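Local coordinates for protein acetone carboxylase alpha subunit (PDB 5M45) that belongs to the hydantoinase B/oxoprolinase family, binds manganese, and is the alpha subunit of a carboxylase built from six protein chains, at residues S721-P726 against G755-M760; G190-F195 against D308-D313; T314-P319 against V405-A410; Q713-F718 against W742-E747. One frame throughout, in Å; residues are numbered along the deposited sequence.

In the fold
Following the chain from the N terminus, contact 2 comes first: the loop after strand 165-175 meets the one before strand 313-324, closing a stretch of 112 residues. That strand opens contact 3 at once, since the segments adjoin, and contact 3 closes on helix 401-422. Helix 712-724 then opens contact 4 and, at its C-terminal end, contact 1. The two cross, because contact 1 opens before contact 4 closes at 742-747 and itself closes at 755-760. Contacts 1 and 4 share a salt bridge between Lys723 and Glu746. Strand 313-324 packs on helix 712-724, which joins contact 3 to contact 4, and a probable His317-Ser721 hydrogen bond joins it to contact 1.

Contact 1 (S721-P726 against G755-M760); sequences SFKLGP and GSRYSM
A water-bridged polar contact at the protein surface joins Lys723, near the C-terminal end of helix 712-724, to Ser756 and Arg757 in the loop that follows helix 726-735. No direct hydrogen bond links the two segments. One water takes a hydrogen bond from Lys723 NZ at 2.5 Å and another from Arg757 NH1 at 3.2 Å, and gives one to Ser756 OG at 3.0 Å. It lies in the guanidinium plane, at the edge. The Lys723 side chain sets out toward 755-760, and a bend about CG-CD (chi3 -63°) swings CE and NZ to the water. Its CD lies near the guanidinium plane, 4.2 Å from Arg757 NH1. The lysine tip ends beside the serine methylene, NZ to Ser756 CB 3.9 Å.

The helix stops just beyond the lysine. Gly725 is the first residue to leave helical backbone angles and at the same time holds the N-cap position of helix 726-735, so a tight corner separates the two helices.

The two cations sit 4.9 Å apart, Lys723 NZ to Arg757 NH1, with acidic partners close by: Glu746 forms a salt bridge with the lysine, while Glu747 makes a long, weak ion pair with Arg757. Ser756 OG is also hydrogen-bonded to Thr753 O, and Gly755 N to Asp531 of the second subunit.

Contact 2 (G190-F195 against D308-D313); sequences GQVQRF and DFAKLD
The Phe309 ring meets Gln193 edge-on: the amide nitrogen NE2 lies near the ring plane, 4.3 Å from Phe309 CZ, so the two touch by van der Waals packing and not through an N-H pointed at the ring face. Trp342 packs against the same ring in an edge-to-face pair, Tyr754 meets it with the planes about 20° apart, and Thr533 of the second subunit touches it too. Phe309 sends its ring toward Gln193 with CG held between the backbone N and the carbonyl carbon (chi1 56°).

Next to this, Val192 and Ala310 pack methyl against methyl, Val192 CG1 to Ala310 CB at 3.7 Å; Val192 CB stands 4.1 Å from the same Ala310 CB. Both side chains set out toward the opposite segment, and their CA atoms are 7.0 Å apart.

Segment 308-313 is compactly folded: a 3-10 turn spans 308-310, with Lys311 N bonded to Asp308 O at 3.3 Å, and an inverse gamma turn centred on Lys311 follows, its Leu312 N to Ala310 O bond weak at 3.1 Å. Together they lead the chain into strand 313-324. The partner loop comes after strand 165-175, whose last residue, His175, is a manganese ligand.

Lys311 NZ is held by the carbonyls of Tyr298 and Val303, while Asp308 OD2 accepts a hydrogen bond from the backbone N of Met611 in the second subunit.

Contact 3 (T314-P319 against V405-A410); sequences TIMHAP and VSAWTA
Ala318 and Ala407 touch methyl to methyl, CB to CB at 3.6 Å, and bring strand and helix backbones to a CA separation of 5.6 Å. Two residues earlier, on the same face of the strand, Met316 sends its terminal methyl to the helix: CE lies 3.6 Å from Ser406 CB and 3.9 Å from Ala407 N. Its CG sets out anti to the backbone N (chi1 -177°), and the bends at chi2 and chi3 leave CE pointing on toward the helix. The serine meets the methyl with CB; its hydroxyl is turned back along the helix and bonded to His402 O.

Beside the alanine pair a water gives hydrogen bonds to Ala318 O at 3.0 Å and to Ala407 O at 2.9 Å, bridging the two backbones at a buried position.

Further out, Met316 and Ala318 are tied by backbone bonds to strand 286-297, and Trp387 and Phe403 pack against the methionine. Residues of opposite parity, Ile315 and His317, lie against Met717 of helix 712-724; His317 also bonds Ser721 through ND1 and an aromatic side chain of another protein's chain through NE2. The axes of the short segments approach to 8.5 Å at -27°, running roughly the same way. Strand 313-324 of the mixed sheet is thus sandwiched between helix 401-422 and helix 712-724, a helix-sheet-helix layering.

Contact 4 (Q713-F718 against W742-E747); sequences QVRQMF and WTLPEE
Leu744 is the first residue along 742-747 to touch 713-718, and it does so with one methyl: CD2 settles 3.8 Å from Phe718 CB and 3.7 Å from Arg715 O, between two successive turns. A chi1 of -163° swings the branched end toward the helix and so brings CD2 to these two atoms. The other methyl, CD1, only brushes the aliphatic part of the arginine, 4.5 Å from Arg715 CD, while the charged end of Arg715 turns elsewhere, its NE bonded to Ala710 O.

Two residues on, Glu746 reaches out with an extended chain and lies side by side with Gln716. Gln716 NE2 gives Glu746 OE2 a hydrogen bond of 3.0 Å that is almost straight (174°). The acceptor sits in the amide plane, but the N-H comes down from above the carboxylate, 62° out of its plane. Gln716 CG also rests 3.6 Å from Glu746 OE2. The other oxygen, OE1, forms salt bridges with Lys723 and Arg339, so the amide uses one carboxylate oxygen and the cations the other; these charges would be expected to favour its ionised form.

Around the contact, Trp742 and Leu744 pack on Phe722 further along helix 712-724, and Phe718 meets Phe728 and Phe732 of helix 726-735. Gln716 also touches Thr314, so the helix lies between the 742-747 loop and strand 313-324.

Contact 1 (S721-P726 against G755-M760)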
# COMPACT_ATOMS: atom_id res chain seq x y z
N SER A 721 -28.94 -8.15 10.44
CA SER A 721 -29.62 -7.01 11.09
C SER A 721 -30.16 -7.39 12.51
O SER A 721 -30.01 -6.64 13.47
CB SER A 721 -30.73 -6.47 10.18
OG SER A 721 -30.22 -5.91 8.94
N PHE A 722 -30.76 -8.58 12.62
CA PHE A 722 -31.29 -9.05 13.89
C PHE A 722 -30.18 -9.15 14.93
O PHE A 722 -30.37 -8.69 16.06
CB PHE A 722 -31.95 -10.44 13.79
CG PHE A 722 -33.24 -10.50 12.99
CD1 PHE A 722 -34.01 -9.37 12.68
CD2 PHE A 722 -33.70 -11.73 12.59
CE1 PHE A 722 -35.17 -9.49 11.95
CE2 PHE A 722 -34.87 -11.86 11.85
CZ PHE A 722 -35.61 -10.73 11.53
N LYS A 723 -29.04 -9.76 14.57
CA LYS A 723 -27.94 -9.94 15.53
C LYS A 723 -27.36 -8.62 16.04
O LYS A 723 -27.06 -8.51 17.18
CB LYS A 723 -26.80 -10.76 14.95
CG LYS A 723 -27.12 -12.24 15.00
CD LYS A 723 -25.97 -13.07 14.38
CE LYS A 723 -25.76 -12.76 12.87
NZ LYS A 723 -25.04 -13.78 12.10
N LEU A 724 -27.17 -7.64 15.16
CA LEU A 724 -26.65 -6.30 15.56
C LEU A 724 -27.69 -5.36 16.21
O LEU A 724 -27.30 -4.37 16.84
CB LEU A 724 -26.02 -5.59 14.36
CG LEU A 724 -24.68 -6.18 13.91
CD1 LEU A 724 -24.41 -5.84 12.45
CD2 LEU A 724 -23.54 -5.71 14.79
N GLY A 725 -28.97 -5.67 16.06
CA GLY A 725 -30.10 -4.82 16.48
C GLY A 725 -31.24 -5.60 17.14
O GLY A 725 -32.29 -5.80 16.52
N PRO A 726 -31.06 -6.01 18.39
CA PRO A 726 -32.13 -6.77 19.07
C PRO A 726 -33.49 -6.06 19.17
O PRO A 726 -34.52 -6.72 19.18
CB PRO A 726 -31.59 -7.04 20.49
CG PRO A 726 -30.28 -6.28 20.58
CD PRO A 726 -29.87 -5.79 19.23
N GLY A 755 -16.59 -13.21 9.26
CA GLY A 755 -16.76 -11.93 9.91
C GLY A 755 -18.05 -11.71 10.68
O GLY A 755 -18.21 -10.64 11.30
N SER A 756 -18.97 -12.67 10.69
CA SER A 756 -20.23 -12.50 11.42
C SER A 756 -20.08 -12.55 12.95
O SER A 756 -20.90 -11.97 13.68
CB SER A 756 -21.28 -13.52 10.99
OG SER A 756 -20.92 -14.80 11.39
N ARG A 757 -19.06 -13.26 13.43
CA ARG A 757 -18.84 -13.47 14.87
C ARG A 757 -17.45 -12.99 15.30
O ARG A 757 -17.31 -12.38 16.36
CB ARG A 757 -19.05 -14.93 15.23
CG ARG A 757 -20.51 -15.37 15.08
CD ARG A 757 -20.81 -16.83 15.33
NE ARG A 757 -21.48 -17.07 16.64
CZ ARG A 757 -22.75 -16.74 16.98
NH1 ARG A 757 -23.58 -16.12 16.12
NH2 ARG A 757 -23.17 -17.02 18.22
N TYR A 758 -16.42 -13.24 14.50
CA TYR A 758 -15.05 -12.84 14.82
C TYR A 758 -14.67 -11.55 14.11
O TYR A 758 -14.74 -11.47 12.88
CB TYR A 758 -14.08 -13.97 14.49
CG TYR A 758 -14.28 -15.15 15.40
CD1 TYR A 758 -15.23 -16.15 15.11
CD2 TYR A 758 -13.59 -15.24 16.62
CE1 TYR A 758 -15.45 -17.21 15.99
CE2 TYR A 758 -13.81 -16.29 17.48
CZ TYR A 758 -14.73 -17.27 17.16
OH TYR A 758 -14.85 -18.31 18.03
N SER A 759 -14.28 -10.54 14.91
CA SER A 759 -13.84 -9.24 14.38
C SER A 759 -12.79 -8.61 15.32
O SER A 759 -12.78 -8.89 16.51
CB SER A 759 -15.06 -8.33 14.19
OG SER A 759 -15.72 -8.19 15.44
N MET A 760 -11.90 -7.79 14.77
CA MET A 760 -10.85 -7.13 15.54
C MET A 760 -10.80 -5.65 15.14
O MET A 760 -10.42 -5.31 14.01
CB MET A 760 -9.51 -7.82 15.28
CG MET A 760 -8.34 -7.34 16.12
SD MET A 760 -6.69 -7.95 15.52
CE MET A 760 -5.70 -7.56 16.97
O HOH W 1 -23.36 -15.37 13.02

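Contact 2 (G190-F195 against D308-D313)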
# COMPACT_ATOMS: atom_id res chain seq x y z
N GLY A 190 -12.65 -5.19 -7.13
CA GLY A 190 -11.60 -6.20 -7.30
C GLY A 190 -11.07 -6.68 -5.99
O GLY A 190 -11.11 -7.88 -5.71
N GLN A 191 -10.55 -5.75 -5.19
CA GLN A 191 -10.20 -6.04 -3.79
C GLN A 191 -11.49 -6.22 -2.94
O GLN A 191 -12.54 -5.69 -3.30
CB GLN A 191 -9.33 -4.90 -3.19
CG GLN A 191 -10.06 -3.57 -2.95
CD GLN A 191 -10.13 -2.61 -4.14
OE1 GLN A 191 -9.91 -2.97 -5.30
NE2 GLN A 191 -10.45 -1.37 -3.84
N VAL A 192 -11.37 -6.98 -1.84
CA VAL A 192 -12.43 -7.18 -0.86
C VAL A 192 -12.11 -6.81 0.59
O VAL A 192 -12.96 -7.00 1.48
CB VAL A 192 -13.01 -8.61 -0.90
CG1 VAL A 192 -13.61 -8.87 -2.26
CG2 VAL A 192 -11.95 -9.67 -0.56
N GLN A 193 -10.91 -6.25 0.79
CA GLN A 193 -10.34 -5.89 2.08
C GLN A 193 -9.40 -4.67 1.90
O GLN A 193 -9.06 -4.32 0.78
CB GLN A 193 -9.42 -7.01 2.60
CG GLN A 193 -10.06 -8.29 2.91
CD GLN A 193 -9.07 -9.28 3.51
OE1 GLN A 193 -8.82 -9.24 4.71
NE2 GLN A 193 -8.51 -10.15 2.69
N ARG A 194 -8.94 -4.11 3.02
CA ARG A 194 -7.95 -3.02 3.07
C ARG A 194 -6.71 -3.32 2.24
O ARG A 194 -6.11 -2.43 1.65
CB ARG A 194 -7.53 -2.79 4.53
CG ARG A 194 -6.60 -1.61 4.83
CD ARG A 194 -6.28 -1.51 6.31
NE ARG A 194 -5.59 -0.27 6.67
CZ ARG A 194 -6.12 0.96 6.66
NH1 ARG A 194 -7.43 1.16 6.38
NH2 ARG A 194 -5.35 2.03 6.93
N PHE A 195 -6.33 -4.59 2.25
CA PHE A 195 -5.17 -5.11 1.51
C PHE A 195 -5.51 -5.13 -0.01
O PHE A 195 -6.25 -6.02 -0.49
CB PHE A 195 -4.76 -6.46 2.09
CG PHE A 195 -4.77 -6.49 3.60
CD1 PHE A 195 -4.00 -5.58 4.33
CD2 PHE A 195 -5.55 -7.41 4.29
CE1 PHE A 195 -4.04 -5.58 5.72
CE2 PHE A 195 -5.56 -7.41 5.70
CZ PHE A 195 -4.83 -6.47 6.41
N ASP A 308 -12.81 -16.41 -2.02
CA ASP A 308 -14.10 -17.14 -2.17
C ASP A 308 -15.18 -16.80 -1.10
O ASP A 308 -16.39 -16.91 -1.36
CB ASP A 308 -13.89 -18.66 -2.28
CG ASP A 308 -13.16 -19.28 -1.05
OD1 ASP A 308 -12.47 -18.51 -0.25
OD2 ASP A 308 -13.32 -20.54 -0.92
N PHE A 309 -14.74 -16.34 0.08
CA PHE A 309 -15.67 -15.96 1.15
C PHE A 309 -16.44 -14.65 0.83
O PHE A 309 -17.37 -14.29 1.57
CB PHE A 309 -14.96 -15.90 2.51
CG PHE A 309 -13.75 -14.98 2.55
CD1 PHE A 309 -13.90 -13.60 2.67
CD2 PHE A 309 -12.46 -15.51 2.49
CE1 PHE A 309 -12.81 -12.76 2.69
CE2 PHE A 309 -11.35 -14.65 2.54
CZ PHE A 309 -11.53 -13.27 2.61
N ALA A 310 -16.06 -13.93 -0.25
CA ALA A 310 -16.74 -12.72 -0.72
C ALA A 310 -17.77 -12.95 -1.82
O ALA A 310 -18.47 -11.99 -2.22
CB ALA A 310 -15.71 -11.68 -1.20
N LYS A 311 -17.85 -14.18 -2.35
CA LYS A 311 -18.73 -14.48 -3.47
C LYS A 311 -20.13 -14.81 -3.01
O LYS A 311 -20.48 -15.99 -2.85
CB LYS A 311 -18.22 -15.61 -4.34
CG LYS A 311 -16.97 -15.31 -5.12
CD LYS A 311 -17.17 -14.42 -6.34
CE LYS A 311 -17.95 -15.10 -7.49
NZ LYS A 311 -18.46 -13.98 -8.35
N LEU A 312 -20.93 -13.77 -2.81
CA LEU A 312 -22.34 -13.91 -2.44
C LEU A 312 -23.09 -12.62 -2.72
O LEU A 312 -22.49 -11.51 -2.77
CB LEU A 312 -22.53 -14.33 -0.97
CG LEU A 312 -22.34 -13.30 0.16
CD1 LEU A 312 -23.06 -13.72 1.42
CD2 LEU A 312 -20.87 -13.03 0.45
N ASP A 313 -24.41 -12.76 -2.88
CA ASP A 313 -25.34 -11.64 -3.06
C ASP A 313 -25.81 -11.12 -1.70
O ASP A 313 -26.29 -11.92 -0.90
CB ASP A 313 -26.56 -12.10 -3.87
CG ASP A 313 -26.25 -12.33 -5.37
OD1 ASP A 313 -25.33 -11.72 -5.95
OD2 ASP A 313 -26.99 -13.13 -6.01

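Contact 3 (T314-P319 against V405-A410)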
# COMPACT_ATOMS: atom_id res chain seq x y z
N THR A 314 -25.63 -9.82 -1.43
CA THR A 314 -26.16 -9.20 -0.22
C THR A 314 -26.88 -7.87 -0.55
O THR A 314 -26.77 -7.32 -1.66
CB THR A 314 -25.08 -8.93 0.86
OG1 THR A 314 -24.06 -8.03 0.39
CG2 THR A 314 -24.45 -10.24 1.36
N ILE A 315 -27.62 -7.38 0.46
CA ILE A 315 -28.40 -6.16 0.42
C ILE A 315 -28.06 -5.31 1.66
O ILE A 315 -28.12 -5.80 2.82
CB ILE A 315 -29.92 -6.45 0.40
CG1 ILE A 315 -30.30 -7.29 -0.82
CG2 ILE A 315 -30.74 -5.15 0.44
CD1 ILE A 315 -31.74 -7.76 -0.88
N MET A 316 -27.74 -4.03 1.42
CA MET A 316 -27.57 -3.05 2.50
C MET A 316 -28.96 -2.66 3.07
O MET A 316 -29.90 -2.43 2.29
CB MET A 316 -26.87 -1.79 1.96
CG MET A 316 -26.56 -0.72 3.01
SD MET A 316 -27.96 0.30 3.55
CE MET A 316 -28.10 1.44 2.17
N HIS A 317 -29.05 -2.58 4.40
CA HIS A 317 -30.23 -2.16 5.17
C HIS A 317 -29.85 -0.97 6.09
O HIS A 317 -28.89 -1.06 6.89
CB HIS A 317 -30.70 -3.35 6.00
CG HIS A 317 -31.91 -3.11 6.85
ND1 HIS A 317 -32.04 -3.65 8.12
CD2 HIS A 317 -33.04 -2.41 6.62
CE1 HIS A 317 -33.18 -3.25 8.65
NE2 HIS A 317 -33.81 -2.49 7.76
N ALA A 318 -30.59 0.15 5.97
CA ALA A 318 -30.38 1.34 6.81
C ALA A 318 -31.71 1.97 7.28
O ALA A 318 -32.20 2.95 6.69
CB ALA A 318 -29.56 2.40 6.04
N PRO A 319 -32.31 1.39 8.34
CA PRO A 319 -33.48 2.00 8.93
C PRO A 319 -33.06 3.17 9.86
O PRO A 319 -32.00 3.11 10.46
CB PRO A 319 -34.08 0.86 9.77
CG PRO A 319 -32.90 0.09 10.23
CD PRO A 319 -31.90 0.18 9.09
N VAL A 405 -24.85 7.05 0.14
CA VAL A 405 -25.87 7.86 -0.60
C VAL A 405 -27.25 7.17 -0.59
O VAL A 405 -28.28 7.86 -0.72
CB VAL A 405 -25.46 8.20 -2.05
CG1 VAL A 405 -24.09 8.85 -2.10
CG2 VAL A 405 -25.50 6.98 -2.95
N SER A 406 -27.24 5.84 -0.39
CA SER A 406 -28.45 5.04 -0.37
C SER A 406 -29.15 5.08 1.01
O SER A 406 -30.36 4.87 1.10
CB SER A 406 -28.11 3.57 -0.75
OG SER A 406 -27.62 3.45 -2.09
N ALA A 407 -28.40 5.34 2.08
CA ALA A 407 -28.96 5.57 3.42
C ALA A 407 -29.40 7.02 3.66
O ALA A 407 -30.44 7.25 4.26
CB ALA A 407 -27.94 5.15 4.47
N TRP A 408 -28.65 8.00 3.15
CA TRP A 408 -28.97 9.42 3.40
C TRP A 408 -30.28 9.88 2.73
O TRP A 408 -30.99 10.75 3.28
CB TRP A 408 -27.84 10.36 2.98
CG TRP A 408 -26.52 10.19 3.70
CD1 TRP A 408 -26.34 9.82 4.99
CD2 TRP A 408 -25.21 10.40 3.14
NE1 TRP A 408 -24.98 9.76 5.28
CE2 TRP A 408 -24.28 10.11 4.15
CE3 TRP A 408 -24.74 10.79 1.88
CZ2 TRP A 408 -22.90 10.21 3.95
CZ3 TRP A 408 -23.36 10.91 1.69
CH2 TRP A 408 -22.46 10.60 2.71
N THR A 409 -30.62 9.31 1.58
CA THR A 409 -31.81 9.73 0.82
C THR A 409 -33.12 9.66 1.63
O THR A 409 -33.97 10.54 1.51
CB THR A 409 -31.92 9.00 -0.54
OG1 THR A 409 -32.89 9.64 -1.38
CG2 THR A 409 -32.26 7.54 -0.34
N ALA A 410 -33.26 8.65 2.49
CA ALA A 410 -34.47 8.50 3.32
C ALA A 410 -34.67 9.66 4.31
O ALA A 410 -35.80 9.98 4.65
CB ALA A 410 -34.45 7.18 4.05
O HOH W 2 -31.32 5.78 6.61

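Contact 4 (Q713-F718 against W742-E747)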
# COMPACT_ATOMS: atom_id res chain seq x y z
N GLN A 713 -30.21 -13.57 -0.44
CA GLN A 713 -29.84 -12.19 -0.17
C GLN A 713 -30.83 -11.48 0.80
O GLN A 713 -30.39 -10.71 1.64
CB GLN A 713 -29.63 -11.37 -1.46
CG GLN A 713 -30.86 -11.09 -2.32
CD GLN A 713 -31.34 -12.25 -3.18
OE1 GLN A 713 -30.76 -13.33 -3.23
NE2 GLN A 713 -32.42 -12.02 -3.87
N VAL A 714 -32.13 -11.79 0.70
CA VAL A 714 -33.11 -11.24 1.63
C VAL A 714 -32.92 -11.83 3.06
O VAL A 714 -32.87 -11.10 4.07
CB VAL A 714 -34.55 -11.48 1.12
CG1 VAL A 714 -35.59 -11.03 2.15
CG2 VAL A 714 -34.78 -10.74 -0.18
N ARG A 715 -32.77 -13.15 3.14
CA ARG A 715 -32.57 -13.80 4.45
C ARG A 715 -31.27 -13.39 5.14
O ARG A 715 -31.26 -13.21 6.36
CB ARG A 715 -32.66 -15.30 4.32
CG ARG A 715 -34.08 -15.72 3.99
CD ARG A 715 -34.24 -17.20 3.93
NE ARG A 715 -33.93 -17.62 2.57
CZ ARG A 715 -33.13 -18.61 2.24
NH1 ARG A 715 -32.52 -19.36 3.14
NH2 ARG A 715 -32.96 -18.86 0.96
N GLN A 716 -30.18 -13.25 4.39
CA GLN A 716 -28.91 -12.81 5.00
C GLN A 716 -29.05 -11.40 5.59
O GLN A 716 -28.55 -11.16 6.71
CB GLN A 716 -27.76 -12.84 3.98
CG GLN A 716 -26.39 -12.65 4.59
CD GLN A 716 -26.07 -11.18 4.90
OE1 GLN A 716 -26.58 -10.26 4.25
NE2 GLN A 716 -25.22 -10.96 5.90
N MET A 717 -29.72 -10.50 4.88
CA MET A 717 -29.95 -9.12 5.36
C MET A 717 -30.69 -9.08 6.72
O MET A 717 -30.21 -8.44 7.68
CB MET A 717 -30.70 -8.30 4.31
CG MET A 717 -30.90 -6.83 4.66
SD MET A 717 -32.22 -6.01 3.72
CE MET A 717 -33.70 -6.58 4.61
N PHE A 718 -31.82 -9.77 6.81
CA PHE A 718 -32.55 -9.88 8.10
C PHE A 718 -31.71 -10.57 9.18
O PHE A 718 -31.61 -10.05 10.29
CB PHE A 718 -33.92 -10.56 7.93
CG PHE A 718 -34.95 -9.68 7.23
CD1 PHE A 718 -35.44 -8.53 7.85
CD2 PHE A 718 -35.40 -9.98 5.95
CE1 PHE A 718 -36.39 -7.74 7.22
CE2 PHE A 718 -36.32 -9.17 5.30
CZ PHE A 718 -36.83 -8.06 5.95
N TRP A 742 -39.78 -19.88 15.86
CA TRP A 742 -39.20 -19.42 14.59
C TRP A 742 -37.88 -18.68 14.87
O TRP A 742 -37.86 -17.79 15.70
CB TRP A 742 -40.19 -18.48 13.86
CG TRP A 742 -39.74 -17.95 12.51
CD1 TRP A 742 -39.97 -18.52 11.30
CD2 TRP A 742 -38.99 -16.75 12.25
NE1 TRP A 742 -39.42 -17.76 10.30
CE2 TRP A 742 -38.81 -16.66 10.85
CE3 TRP A 742 -38.45 -15.74 13.06
CZ2 TRP A 742 -38.13 -15.60 10.25
CZ3 TRP A 742 -37.76 -14.69 12.46
CH2 TRP A 742 -37.64 -14.63 11.07
N THR A 743 -36.80 -19.09 14.20
CA THR A 743 -35.50 -18.41 14.30
C THR A 743 -34.86 -18.31 12.90
O THR A 743 -35.19 -19.12 12.00
CB THR A 743 -34.50 -19.12 15.25
OG1 THR A 743 -34.16 -20.41 14.72
CG2 THR A 743 -35.10 -19.31 16.68
N LEU A 744 -33.97 -17.32 12.72
CA LEU A 744 -33.28 -17.06 11.45
C LEU A 744 -31.75 -16.91 11.65
O LEU A 744 -31.19 -15.79 11.47
CB LEU A 744 -33.91 -15.86 10.75
CG LEU A 744 -33.58 -15.73 9.25
CD1 LEU A 744 -34.30 -16.77 8.37
CD2 LEU A 744 -33.85 -14.29 8.82
N PRO A 745 -31.07 -18.00 12.03
CA PRO A 745 -29.60 -17.91 12.14
C PRO A 745 -28.94 -17.80 10.75
O PRO A 745 -29.31 -18.49 9.80
CB PRO A 745 -29.21 -19.22 12.83
CG PRO A 745 -30.30 -20.18 12.49
CD PRO A 745 -31.57 -19.36 12.34
N GLU A 746 -27.95 -16.93 10.66
CA GLU A 746 -27.29 -16.67 9.38
C GLU A 746 -26.60 -17.92 8.81
O GLU A 746 -26.54 -18.09 7.60
CB GLU A 746 -26.27 -15.53 9.51
CG GLU A 746 -25.87 -14.89 8.18
CD GLU A 746 -24.94 -13.70 8.34
OE1 GLU A 746 -24.89 -13.12 9.45
OE2 GLU A 746 -24.24 -13.33 7.37
N GLU A 747 -26.11 -18.77 9.70
CA GLU A 747 -25.39 -19.99 9.31
C GLU A 747 -26.26 -21.00 8.59
O GLU A 747 -25.72 -21.85 7.92
CB GLU A 747 -24.75 -20.70 10.51
CG GLU A 747 -23.69 -19.89 11.25
CD GLU A 747 -24.25 -18.90 12.29
OE1 GLU A 747 -25.50 -18.73 12.48
OE2 GLU A 747 -23.39 -18.24 12.91